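Atg1 tMIT (Kluyveromyces marxianus, PDB 4P1N) is the C-terminal region of a serine/threonine protein kinase that is essential in autophagy, where it is required for forming autophagosomes, and takes part in cytoplasm-to-vacuole transport. Local coordinates at residues B[114-119]-B[143-148]. Numbering follows the deposited sequence.
Sequences TILASS and VQWIRD
Ile146 overlaps Leu116 and Ser119 with its two branches, joining helix 95-129 to helix 137-170, consecutive helices within the first of the tandem MIT domains. Over segments 114-119 and 143-148 the helix axes run roughly antiparallel, at 142°, and come within 9.8 Å of each other. The CG2 branch of Ile146, anti to the backbone N, rests against the backbone of the facing helix, 3.7 Å from Leu116 O, and meets Leu116 CD2 at 4.1 Å where the two side chains lie alongside each other, pointing opposite ways. The other branch lies beside the backbone N (chi1 -75°) and carries CD1 to Ser119, where it touches both CB and OG. An alanine here would remove both branches and is likely to open a gap between the two helices, opposite Leu116 and Ser119. No hydrogen bond crosses the interface, so the two segments meet by buried packing, to which Val14 and Ser18 of helix 10-33 add by touching Ile146. On the flank, Trp145 sends NE1 to Gln144 of the second subunit in a hydrogen bond, while Leu116 CD2 lies oblique to the six-membered ring of the indole, 4.4 Å from Trp145 CZ3.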
loop_
_atom_site.group_PDB
_atom_site.type_symbol
_atom_site.label_atom_id
_atom_site.label_comp_id
_atom_site.label_asym_id
_atom_site.label_seq_id
_atom_site.Cartn_x
_atom_site.Cartn_y
_atom_site.Cartn_z
ATOM N N THR B 114 -11.395 -9.819 0.583
ATOM C CA THR B 114 -11.137 -11.133 1.185
ATOM C C THR B 114 -9.613 -11.325 1.259
ATOM O O THR B 114 -9.065 -11.777 2.259
ATOM C CB THR B 114 -11.782 -12.311 0.367
ATOM O OG1 THR B 114 -13.189 -12.293 0.533
ATOM C CG2 THR B 114 -11.295 -13.659 0.828
ATOM N N ILE B 115 -8.933 -10.946 0.206
ATOM C CA ILE B 115 -7.468 -11.082 0.174
ATOM C C ILE B 115 -6.809 -10.131 1.157
ATOM O O ILE B 115 -5.924 -10.523 1.915
ATOM C CB ILE B 115 -6.943 -10.869 -1.251
ATOM C CG1 ILE B 115 -7.659 -11.821 -2.200
ATOM C CG2 ILE B 115 -5.452 -11.164 -1.334
ATOM C CD1 ILE B 115 -7.417 -11.460 -3.659
ATOM N N LEU B 116 -7.270 -8.883 1.191
ATOM C CA LEU B 116 -6.735 -7.908 2.110
ATOM C C LEU B 116 -6.970 -8.374 3.569
ATOM O O LEU B 116 -6.061 -8.293 4.400
ATOM C CB LEU B 116 -7.372 -6.497 1.843
ATOM C CG LEU B 116 -7.016 -5.907 0.447
ATOM C CD1 LEU B 116 -7.954 -4.772 0.078
ATOM C CD2 LEU B 116 -5.563 -5.443 0.366
ATOM N N ALA B 117 -8.189 -8.802 3.884
ATOM C CA ALA B 117 -8.540 -9.292 5.236
ATOM C C ALA B 117 -7.657 -10.449 5.671
ATOM O O ALA B 117 -7.193 -10.548 6.838
ATOM C CB ALA B 117 -9.991 -9.746 5.267
ATOM N N SER B 118 -7.436 -11.345 4.734
ATOM C CA SER B 118 -6.613 -12.516 4.987
ATOM C C SER B 118 -5.184 -12.103 5.373
ATOM O O SER B 118 -4.562 -12.694 6.241
ATOM C CB SER B 118 -6.599 -13.374 3.732
ATOM O OG SER B 118 -5.774 -14.492 3.954
ATOM N N SER B 119 -4.665 -11.099 4.669
ATOM C CA SER B 119 -3.405 -10.432 4.996
ATOM C C SER B 119 -3.316 -9.885 6.418
ATOM O O SER B 119 -2.329 -10.111 7.145
ATOM C CB SER B 119 -3.188 -9.257 3.986
ATOM O OG SER B 119 -1.881 -9.360 3.529
ATOM N N VAL B 143 1.555 -3.134 5.373
ATOM C CA VAL B 143 0.368 -3.168 6.172
ATOM C C VAL B 143 -0.391 -1.842 6.124
ATOM O O VAL B 143 -1.611 -1.868 6.019
ATOM C CB VAL B 143 0.678 -3.609 7.612
ATOM C CG1 VAL B 143 -0.557 -3.461 8.499
ATOM C CG2 VAL B 143 1.149 -5.067 7.605
ATOM N N GLN B 144 0.301 -0.704 6.196
ATOM C CA GLN B 144 -0.371 0.573 5.890
ATOM C C GLN B 144 -1.090 0.560 4.534
ATOM O O GLN B 144 -2.281 0.938 4.448
ATOM C CB GLN B 144 0.581 1.738 6.008
ATOM C CG GLN B 144 0.989 1.961 7.476
ATOM C CD GLN B 144 1.960 3.082 7.639
ATOM O OE1 GLN B 144 2.454 3.639 6.656
ATOM N NE2 GLN B 144 2.261 3.444 8.904
ATOM N N TRP B 145 -0.400 0.058 3.499
ATOM C CA TRP B 145 -1.014 -0.091 2.180
ATOM C C TRP B 145 -2.255 -0.964 2.174
ATOM O O TRP B 145 -3.281 -0.582 1.615
ATOM C CB TRP B 145 0.007 -0.600 1.169
ATOM C CG TRP B 145 -0.514 -0.680 -0.225
ATOM C CD1 TRP B 145 -0.616 0.336 -1.175
ATOM C CD2 TRP B 145 -1.078 -1.854 -0.836
ATOM N NE1 TRP B 145 -1.177 -0.186 -2.343
ATOM C CE2 TRP B 145 -1.455 -1.522 -2.149
ATOM C CE3 TRP B 145 -1.234 -3.161 -0.413
ATOM C CZ2 TRP B 145 -2.031 -2.464 -3.021
ATOM C CZ3 TRP B 145 -1.771 -4.107 -1.303
ATOM C CH2 TRP B 145 -2.164 -3.748 -2.572
ATOM N N ILE B 146 -2.158 -2.153 2.777
ATOM C CA ILE B 146 -3.267 -3.100 2.867
ATOM C C ILE B 146 -4.433 -2.435 3.541
ATOM O O ILE B 146 -5.551 -2.496 3.063
ATOM C CB ILE B 146 -2.834 -4.375 3.678
ATOM C CG1 ILE B 146 -1.933 -5.250 2.840
ATOM C CG2 ILE B 146 -4.036 -5.169 4.167
ATOM C CD1 ILE B 146 -1.051 -6.202 3.629
ATOM N N ARG B 147 -4.169 -1.755 4.648
ATOM C CA ARG B 147 -5.219 -1.052 5.364
ATOM C C ARG B 147 -5.903 0.046 4.523
ATOM O O ARG B 147 -7.136 0.116 4.517
ATOM C CB ARG B 147 -4.696 -0.469 6.653
ATOM C CG ARG B 147 -5.733 0.327 7.411
ATOM C CD ARG B 147 -5.428 1.821 7.409
ATOM N NE ARG B 147 -4.402 2.125 8.396
ATOM C CZ ARG B 147 -3.241 2.769 8.190
ATOM N NH1 ARG B 147 -2.866 3.259 6.986
ATOM N NH2 ARG B 147 -2.425 2.906 9.240
ATOM N N ASP B 148 -5.101 0.859 3.838
ATOM C CA ASP B 148 -5.595 1.912 2.909
ATOM C C ASP B 148 -6.466 1.242 1.816
ATOM O O ASP B 148 -7.532 1.719 1.471
ATOM C CB ASP B 148 -4.441 2.655 2.149
ATOM C CG ASP B 148 -3.417 3.403 3.038
ATOM O OD1 ASP B 148 -3.836 3.976 4.045
ATOM O OD2 ASP B 148 -2.146 3.479 2.649
#